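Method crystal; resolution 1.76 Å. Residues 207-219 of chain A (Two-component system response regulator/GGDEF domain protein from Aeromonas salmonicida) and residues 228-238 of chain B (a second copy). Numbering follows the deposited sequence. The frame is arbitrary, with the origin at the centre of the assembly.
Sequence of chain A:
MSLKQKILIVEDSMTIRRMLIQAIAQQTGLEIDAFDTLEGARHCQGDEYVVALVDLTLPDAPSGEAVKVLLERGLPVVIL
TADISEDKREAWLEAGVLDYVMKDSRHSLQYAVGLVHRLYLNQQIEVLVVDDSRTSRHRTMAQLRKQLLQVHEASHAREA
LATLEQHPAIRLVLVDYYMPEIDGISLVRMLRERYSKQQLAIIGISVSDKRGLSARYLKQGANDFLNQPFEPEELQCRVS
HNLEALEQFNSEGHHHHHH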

ATOM      1  N   VAL A 207     -13.577   2.702  -5.435  1.00 24.25           N
ATOM      2  CA  VAL A 207     -13.947   4.082  -5.253  1.00 27.47           C
ATOM      3  C   VAL A 207     -14.197   4.211  -3.764  1.00 29.87           C
ATOM      4  O   VAL A 207     -14.697   3.273  -3.118  1.00 29.87           O
ATOM      5  CB  VAL A 207     -15.179   4.539  -6.095  1.00 28.05           C
ATOM      6  CG1 VAL A 207     -14.780   5.668  -7.042  1.00 30.44           C
ATOM      7  CG2 VAL A 207     -15.835   3.389  -6.854  1.00 29.93           C
ATOM      8  N   SER A 208     -13.775   5.340  -3.213  1.00 32.82           N
ATOM      9  CA  SER A 208     -13.989   5.612  -1.801  1.00 35.89           C
ATOM     10  C   SER A 208     -15.333   6.337  -1.672  1.00 37.41           C
ATOM     11  O   SER A 208     -15.776   6.629  -0.568  1.00 38.53           O
ATOM     12  CB  SER A 208     -12.817   6.414  -1.203  1.00 35.77           C
ATOM     13  OG  SER A 208     -12.464   5.925   0.087  1.00 36.05           O
ATOM     14  N   ASP A 209     -15.979   6.621  -2.808  1.00 39.33           N
ATOM     15  CA  ASP A 209     -17.395   7.021  -2.807  1.00 40.65           C
ATOM     16  C   ASP A 209     -18.257   5.756  -2.814  1.00 41.44           C
ATOM     17  O   ASP A 209     -18.892   5.443  -3.817  1.00 42.18           O
ATOM     18  CB  ASP A 209     -17.729   7.907  -4.021  1.00 40.80           C
ATOM     19  N   LYS A 210     -18.259   5.013  -1.707  1.00 41.85           N
ATOM     20  CA  LYS A 210     -19.020   3.753  -1.662  1.00 41.88           C
ATOM     21  C   LYS A 210     -19.204   3.017  -0.325  1.00 41.56           C
ATOM     22  O   LYS A 210     -18.503   3.268   0.679  1.00 41.64           O
ATOM     23  CB  LYS A 210     -18.523   2.757  -2.712  1.00 42.26           C
ATOM     24  CG  LYS A 210     -19.555   2.483  -3.794  1.00 42.91           C
ATOM     25  CD  LYS A 210     -18.978   1.667  -4.901  1.00 43.90           C
ATOM     26  CE  LYS A 210     -19.599   2.069  -6.216  1.00 44.02           C
ATOM     27  NZ  LYS A 210     -19.172   3.448  -6.556  1.00 44.37           N
ATOM     28  N   ARG A 211     -20.158   2.078  -0.381  1.00 40.37           N
ATOM     29  CA  ARG A 211     -20.406   1.088   0.648  1.00 39.15           C
ATOM     30  C   ARG A 211     -19.278   0.066   0.622  1.00 37.50           C
ATOM     31  O   ARG A 211     -19.464  -1.093   0.218  1.00 38.28           O
ATOM     32  CB  ARG A 211     -21.757   0.393   0.405  1.00 39.89           C
ATOM     33  N   GLY A 212     -18.092   0.525   1.011  1.00 34.98           N
ATOM     34  CA  GLY A 212     -16.983  -0.348   1.322  1.00 31.09           C
ATOM     35  C   GLY A 212     -16.601  -1.366   0.269  1.00 28.24           C
ATOM     36  O   GLY A 212     -16.380  -2.544   0.577  1.00 27.17           O
ATOM     37  N   LEU A 213     -16.518  -0.911  -0.973  1.00 25.37           N
ATOM     38  CA  LEU A 213     -15.977  -1.736  -2.045  1.00 23.61           C
ATOM     39  C   LEU A 213     -14.537  -2.187  -1.770  1.00 21.32           C
ATOM     40  O   LEU A 213     -14.156  -3.328  -2.084  1.00 20.09           O
ATOM     41  CB  LEU A 213     -16.052  -0.939  -3.344  1.00 24.03           C
ATOM     42  CG  LEU A 213     -15.783  -1.500  -4.714  1.00 26.69           C
ATOM     43  CD1 LEU A 213     -16.644  -2.744  -4.980  1.00 28.56           C
ATOM     44  CD2 LEU A 213     -16.096  -0.385  -5.709  1.00 27.49           C
ATOM     45  N   SER A 214     -13.717  -1.306  -1.181  1.00 19.34           N
ATOM     46  CA  SER A 214     -12.339  -1.706  -0.873  1.00 17.67           C
ATOM     47  C   SER A 214     -12.314  -2.840   0.135  1.00 16.57           C
ATOM     48  O   SER A 214     -11.582  -3.813  -0.038  1.00 16.37           O
ATOM     49  CB  SER A 214     -11.486  -0.529  -0.378  1.00 18.02           C
ATOM     50  OG  SER A 214     -11.300   0.368  -1.447  1.00 18.38           O
ATOM     51  N   ALA A 215     -13.080  -2.690   1.215  1.00 15.66           N
ATOM     52  CA  ALA A 215     -13.236  -3.765   2.201  1.00 14.37           C
ATOM     53  C   ALA A 215     -13.629  -5.100   1.553  1.00 14.54           C
ATOM     54  O   ALA A 215     -13.048  -6.133   1.871  1.00 14.48           O
ATOM     55  CB  ALA A 215     -14.252  -3.350   3.312  1.00 14.48           C
ATOM     56  N   ARG A 216     -14.603  -5.079   0.649  1.00 14.28           N
ATOM     57  CA  ARG A 216     -15.078  -6.312   0.011  1.00 15.17           C
ATOM     58  C   ARG A 216     -13.940  -6.977  -0.802  1.00 13.10           C
ATOM     59  O   ARG A 216     -13.737  -8.184  -0.722  1.00 12.58           O
ATOM     60  CB  ARG A 216     -16.274  -6.025  -0.889  1.00 16.65           C
ATOM     61  CG  ARG A 216     -17.563  -5.653  -0.151  1.00 22.50           C
ATOM     62  CD  ARG A 216     -18.694  -5.569  -1.169  1.00 29.49           C
ATOM     63  NE  ARG A 216     -18.873  -6.871  -1.815  1.00 36.24           N
ATOM     64  CZ  ARG A 216     -19.389  -7.040  -3.028  1.00 38.19           C
ATOM     65  NH1 ARG A 216     -19.761  -5.988  -3.749  1.00 39.50           N
ATOM     66  NH2 ARG A 216     -19.518  -8.258  -3.524  1.00 38.87           N
ATOM     67  N   TYR A 217     -13.180  -6.168  -1.538  1.00 12.63           N
ATOM     68  CA  TYR A 217     -12.009  -6.686  -2.259  1.00 12.31           C
ATOM     69  C   TYR A 217     -11.054  -7.375  -1.319  1.00 12.74           C
ATOM     70  O   TYR A 217     -10.589  -8.472  -1.595  1.00 11.70           O
ATOM     71  CB  TYR A 217     -11.217  -5.557  -2.888  1.00 12.67           C
ATOM     72  CG  TYR A 217     -11.630  -5.154  -4.287  1.00 13.50           C
ATOM     73  CD1 TYR A 217     -11.628  -6.077  -5.326  1.00 14.18           C
ATOM     74  CD2 TYR A 217     -11.948  -3.847  -4.550  1.00 13.97           C
ATOM     75  CE1 TYR A 217     -11.964  -5.682  -6.635  1.00 12.68           C
ATOM     76  CE2 TYR A 217     -12.284  -3.429  -5.835  1.00 14.25           C
ATOM     77  CZ  TYR A 217     -12.301  -4.360  -6.856  1.00 13.61           C
ATOM     78  OH  TYR A 217     -12.614  -3.957  -8.125  1.00 16.52           O
ATOM     79  N   LEU A 218     -10.743  -6.707  -0.197  1.00 12.26           N
ATOM     80  CA  LEU A 218      -9.757  -7.260   0.733  1.00 11.62           C
ATOM     81  C   LEU A 218     -10.257  -8.536   1.398  1.00 11.77           C
ATOM     82  O   LEU A 218      -9.499  -9.490   1.575  1.00 12.91           O
ATOM     83  CB  LEU A 218      -9.387  -6.210   1.788  1.00 11.83           C
ATOM     84  CG  LEU A 218      -8.730  -4.946   1.198  1.00 10.00           C
ATOM     85  CD1 LEU A 218      -8.646  -3.840   2.281  1.00 13.63           C
ATOM     86  CD2 LEU A 218      -7.346  -5.252   0.639  1.00 12.59           C
ATOM     87  N   LYS A 219     -11.541  -8.539   1.757  1.00 11.28           N
ATOM     88  CA  LYS A 219     -12.113  -9.700   2.403  1.00 13.46           C
ATOM     89  C   LYS A 219     -12.214 -10.896   1.461  1.00 13.54           C
ATOM     90  O   LYS A 219     -12.271 -11.995   1.943  1.00 13.81           O
ATOM     91  CB  LYS A 219     -13.416  -9.348   3.120  1.00 13.59           C
ATOM     92  CG  LYS A 219     -13.070  -8.447   4.375  1.00 16.08           C
ATOM     93  CD  LYS A 219     -14.262  -8.158   5.194  1.00 19.84           C
ATOM     94  CE  LYS A 219     -14.056  -7.041   6.240  1.00 17.85           C
ATOM     95  NZ  LYS A 219     -12.817  -7.123   6.968  1.00 20.88           N
TER
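Chain B (228-238) QPFEPEELQCR

A single carboxylate of chain B, that of Glu234(B), lies within 2.8 Å of the hydroxyls of two serines of chain A that lie six residues apart, one in the loop and one in the helix: Ser214(A) OG donates a hydrogen bond to Glu234(B) OE1 at 2.8 Å, while Ser208(A) OG lies 2.8 Å from Glu234(B) OE2. The OG of Ser208(A) also stands 3.2 Å from Pro229(B) O, so its one proton has more than one acceptor within reach. The same carboxylate is held from its own chain: Glu231(B) N donates to Glu234(B) OE2 at 3.0 Å in a nearly straight bond (171°), which ties the N-cap residue to Glu234(B), one turn into the helix. The CA-to-CB bond of Glu234(B) points sideways, but with chi1 m and chi2 t, its end comes to the serines.

Chain B approaches as an extended loop, with a cis peptide bond before Pro229(B), and turns into a helix at Pro232(B), with Glu231(B) at the N-cap position. Chain A follows a similar plan: a loop through Ser208(A) leads to Gly212(A), the N-cap residue with positive phi (53/46), and a helix from Leu213(A) to Lys219(A). The two helices run in broadly the same sense, their N-to-C directions 50° apart and their axes 8.8 Å apart at closest approach. The nearest CA atoms pair loop with loop and helix with helix: Ser208(A) CA is 6.2 Å from Phe230(B) CA, and Ala215(A) CA is 5.5 Å from Glu233(B) CA.

At that pairing Ala215(A) CB rests 3.5 Å from Glu233(B) CG, against the aliphatic part of the glutamate. Glu233(B) bends at chi2 (84°, p), and its carboxylate oxygens find hydrogen bonds elsewhere in the structure. One turn farther along, Leu218(A) packs on Cys237(B). Leu218(A), in the m,t rotamer, places CD1 3.6 Å from Cys237(B) CB and 4.0 Å from Glu233(B) O, an oxygen already engaged by Cys237(B) N at 3.0 Å within the helix. Glu231(B) OE2 comes no nearer than 4.1 Å to Lys210(A) O. Phe230(B) directs its CA-to-CB bond away from chain A, leaving its backbone beside Ser208(A), with Phe230(B) CA 3.9 Å from Ser208(A) OG. Together the stretches bury 488 Å², both sides summed.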

ATOM      1  N   GLN B 228      -8.353  11.363   1.831  1.00 23.20           N
ATOM      2  CA  GLN B 228      -9.598  11.558   2.595  1.00 25.34           C
ATOM      3  C   GLN B 228     -10.715  11.972   1.635  1.00 25.47           C
ATOM      4  O   GLN B 228     -10.449  12.657   0.651  1.00 26.61           O
ATOM      5  CB  GLN B 228      -9.424  12.690   3.612  1.00 25.99           C
ATOM      6  CG  GLN B 228      -8.740  12.338   4.917  1.00 29.93           C
ATOM      7  CD  GLN B 228      -8.614  13.549   5.843  1.00 34.49           C
ATOM      8  OE1 GLN B 228      -8.766  14.700   5.402  1.00 35.87           O
ATOM      9  NE2 GLN B 228      -8.337  13.296   7.137  1.00 34.84           N
ATOM     10  N   PRO B 229     -11.971  11.543   1.891  1.00 25.80           N
ATOM     11  CA  PRO B 229     -12.430  10.575   2.898  1.00 25.05           C
ATOM     12  C   PRO B 229     -11.959   9.136   2.645  1.00 24.16           C
ATOM     13  O   PRO B 229     -11.831   8.735   1.493  1.00 25.04           O
ATOM     14  CB  PRO B 229     -13.972  10.620   2.772  1.00 24.64           C
ATOM     15  CG  PRO B 229     -14.231  11.133   1.368  1.00 26.56           C
ATOM     16  CD  PRO B 229     -13.103  12.152   1.160  1.00 26.04           C
ATOM     17  N   PHE B 230     -11.709   8.391   3.722  1.00 23.62           N
ATOM     18  CA  PHE B 230     -11.396   6.955   3.660  1.00 23.02           C
ATOM     19  C   PHE B 230     -12.208   6.169   4.687  1.00 23.24           C
ATOM     20  O   PHE B 230     -12.652   6.723   5.720  1.00 22.46           O
ATOM     21  CB  PHE B 230      -9.883   6.689   3.862  1.00 23.24           C
ATOM     22  CG  PHE B 230      -9.333   7.249   5.163  1.00 21.19           C
ATOM     23  CD1 PHE B 230      -9.463   6.531   6.361  1.00 18.84           C
ATOM     24  CD2 PHE B 230      -8.707   8.490   5.187  1.00 21.01           C
ATOM     25  CE1 PHE B 230      -8.970   7.048   7.556  1.00 21.69           C
ATOM     26  CE2 PHE B 230      -8.228   9.028   6.378  1.00 21.68           C
ATOM     27  CZ  PHE B 230      -8.366   8.306   7.563  1.00 22.31           C
ATOM     28  N   GLU B 231     -12.388   4.874   4.402  1.00 21.86           N
ATOM     29  CA  GLU B 231     -13.075   3.944   5.286  1.00 22.69           C
ATOM     30  C   GLU B 231     -12.087   3.282   6.252  1.00 21.69           C
ATOM     31  O   GLU B 231     -10.886   3.190   5.932  1.00 21.60           O
ATOM     32  CB  GLU B 231     -13.765   2.881   4.438  1.00 23.90           C
ATOM     33  CG  GLU B 231     -14.792   3.478   3.455  1.00 27.77           C
ATOM     34  CD  GLU B 231     -16.027   4.053   4.159  1.00 34.35           C
ATOM     35  OE1 GLU B 231     -16.532   3.440   5.131  1.00 35.37           O
ATOM     36  OE2 GLU B 231     -16.481   5.134   3.733  1.00 36.41           O
ATOM     37  N   PRO B 232     -12.568   2.794   7.408  1.00 20.88           N
ATOM     38  CA  PRO B 232     -11.714   2.109   8.392  1.00 19.67           C
ATOM     39  C   PRO B 232     -10.898   0.970   7.824  1.00 18.89           C
ATOM     40  O   PRO B 232      -9.720   0.800   8.199  1.00 17.37           O
ATOM     41  CB  PRO B 232     -12.731   1.561   9.413  1.00 20.51           C
ATOM     42  CG  PRO B 232     -13.859   2.484   9.319  1.00 21.10           C
ATOM     43  CD  PRO B 232     -13.947   2.972   7.926  1.00 21.37           C
ATOM     44  N   GLU B 233     -11.505   0.180   6.932  1.00 16.63           N
ATOM     45  CA  GLU B 233     -10.818  -0.961   6.329  1.00 16.70           C
ATOM     46  C   GLU B 233      -9.687  -0.495   5.412  1.00 15.45           C
ATOM     47  O   GLU B 233      -8.708  -1.210   5.276  1.00 14.53           O
ATOM     48  CB  GLU B 233     -11.770  -1.907   5.545  1.00 16.32           C
ATOM     49  CG  GLU B 233     -12.905  -2.592   6.409  1.00 19.04           C
ATOM     50  CD  GLU B 233     -14.162  -1.714   6.613  1.00 22.74           C
ATOM     51  OE1 GLU B 233     -14.117  -0.487   6.378  1.00 20.28           O
ATOM     52  OE2 GLU B 233     -15.210  -2.263   7.038  1.00 22.35           O
ATOM     53  N   GLU B 234      -9.857   0.655   4.751  1.00 14.23           N
ATOM     54  CA  GLU B 234      -8.811   1.236   3.928  1.00 14.88           C
ATOM     55  C   GLU B 234      -7.637   1.679   4.803  1.00 14.84           C
ATOM     56  O   GLU B 234      -6.489   1.319   4.526  1.00 13.97           O
ATOM     57  CB  GLU B 234      -9.347   2.380   3.090  1.00 14.82           C
ATOM     58  CG  GLU B 234     -10.231   1.866   1.949  1.00 14.90           C
ATOM     59  CD  GLU B 234     -10.921   2.988   1.186  1.00 16.80           C
ATOM     60  OE1 GLU B 234     -11.280   2.758   0.009  1.00 16.26           O
ATOM     61  OE2 GLU B 234     -11.137   4.072   1.775  1.00 17.20           O
ATOM     62  N   LEU B 235      -7.956   2.331   5.919  1.00 14.98           N
ATOM     63  CA  LEU B 235      -6.932   2.768   6.870  1.00 15.13           C
ATOM     64  C   LEU B 235      -6.194   1.556   7.414  1.00 15.24           C
ATOM     65  O   LEU B 235      -4.964   1.540   7.422  1.00 15.39           O
ATOM     66  CB  LEU B 235      -7.533   3.598   8.037  1.00 15.02           C
ATOM     67  CG  LEU B 235      -6.529   3.908   9.162  1.00 16.47           C
ATOM     68  CD1 LEU B 235      -5.427   4.849   8.705  1.00 15.90           C
ATOM     69  CD2 LEU B 235      -7.260   4.464  10.361  1.00 14.23           C
ATOM     70  N   GLN B 236      -6.944   0.560   7.887  1.00 14.31           N
ATOM     71  CA  GLN B 236      -6.348  -0.684   8.365  1.00 15.28           C
ATOM     72  C   GLN B 236      -5.425  -1.332   7.356  1.00 14.18           C
ATOM     73  O   GLN B 236      -4.334  -1.724   7.718  1.00 14.61           O
ATOM     74  CB  GLN B 236      -7.414  -1.691   8.803  1.00 15.72           C
ATOM     75  CG  GLN B 236      -6.844  -3.069   9.163  1.00 19.28           C
ATOM     76  CD  GLN B 236      -7.880  -3.956   9.876  1.00 27.18           C
ATOM     77  OE1 GLN B 236      -7.670  -4.392  11.014  1.00 29.09           O
ATOM     78  NE2 GLN B 236      -9.019  -4.164   9.232  1.00 27.90           N
ATOM     79  N   CYS B 237      -5.868  -1.445   6.093  1.00 11.95           N
ATOM     80  CA  CYS B 237      -5.065  -2.067   5.035  1.00 11.90           C
ATOM     81  C   CYS B 237      -3.749  -1.306   4.853  1.00 11.14           C
ATOM     82  O   CYS B 237      -2.686  -1.915   4.785  1.00 10.62           O
ATOM     83  CB  CYS B 237      -5.848  -2.047   3.715  1.00 10.83           C
ATOM     84  SG  CYS B 237      -4.985  -2.658   2.312  1.00 14.01           S
ATOM     85  N   ARG B 238      -3.832   0.019   4.780  1.00 11.34           N
ATOM     86  CA  ARG B 238      -2.597   0.804   4.555  1.00 12.39           C
ATOM     87  C   ARG B 238      -1.603   0.681   5.721  1.00 11.44           C
ATOM     88  O   ARG B 238      -0.371   0.569   5.515  1.00 11.24           O
ATOM     89  CB  ARG B 238      -2.948   2.282   4.384  1.00 11.70           C
ATOM     90  CG  ARG B 238      -3.719   2.567   3.126  1.00 14.52           C
ATOM     91  CD  ARG B 238      -2.787   2.910   1.937  1.00 16.05           C
ATOM     92  NE  ARG B 238      -1.794   1.887   1.622  1.00 15.18           N
ATOM     93  CZ  ARG B 238      -2.043   0.751   0.967  1.00 17.85           C
ATOM     94  NH1 ARG B 238      -3.288   0.455   0.592  1.00 15.23           N
ATOM     95  NH2 ARG B 238      -1.054  -0.107   0.724  1.00 16.20           N
TER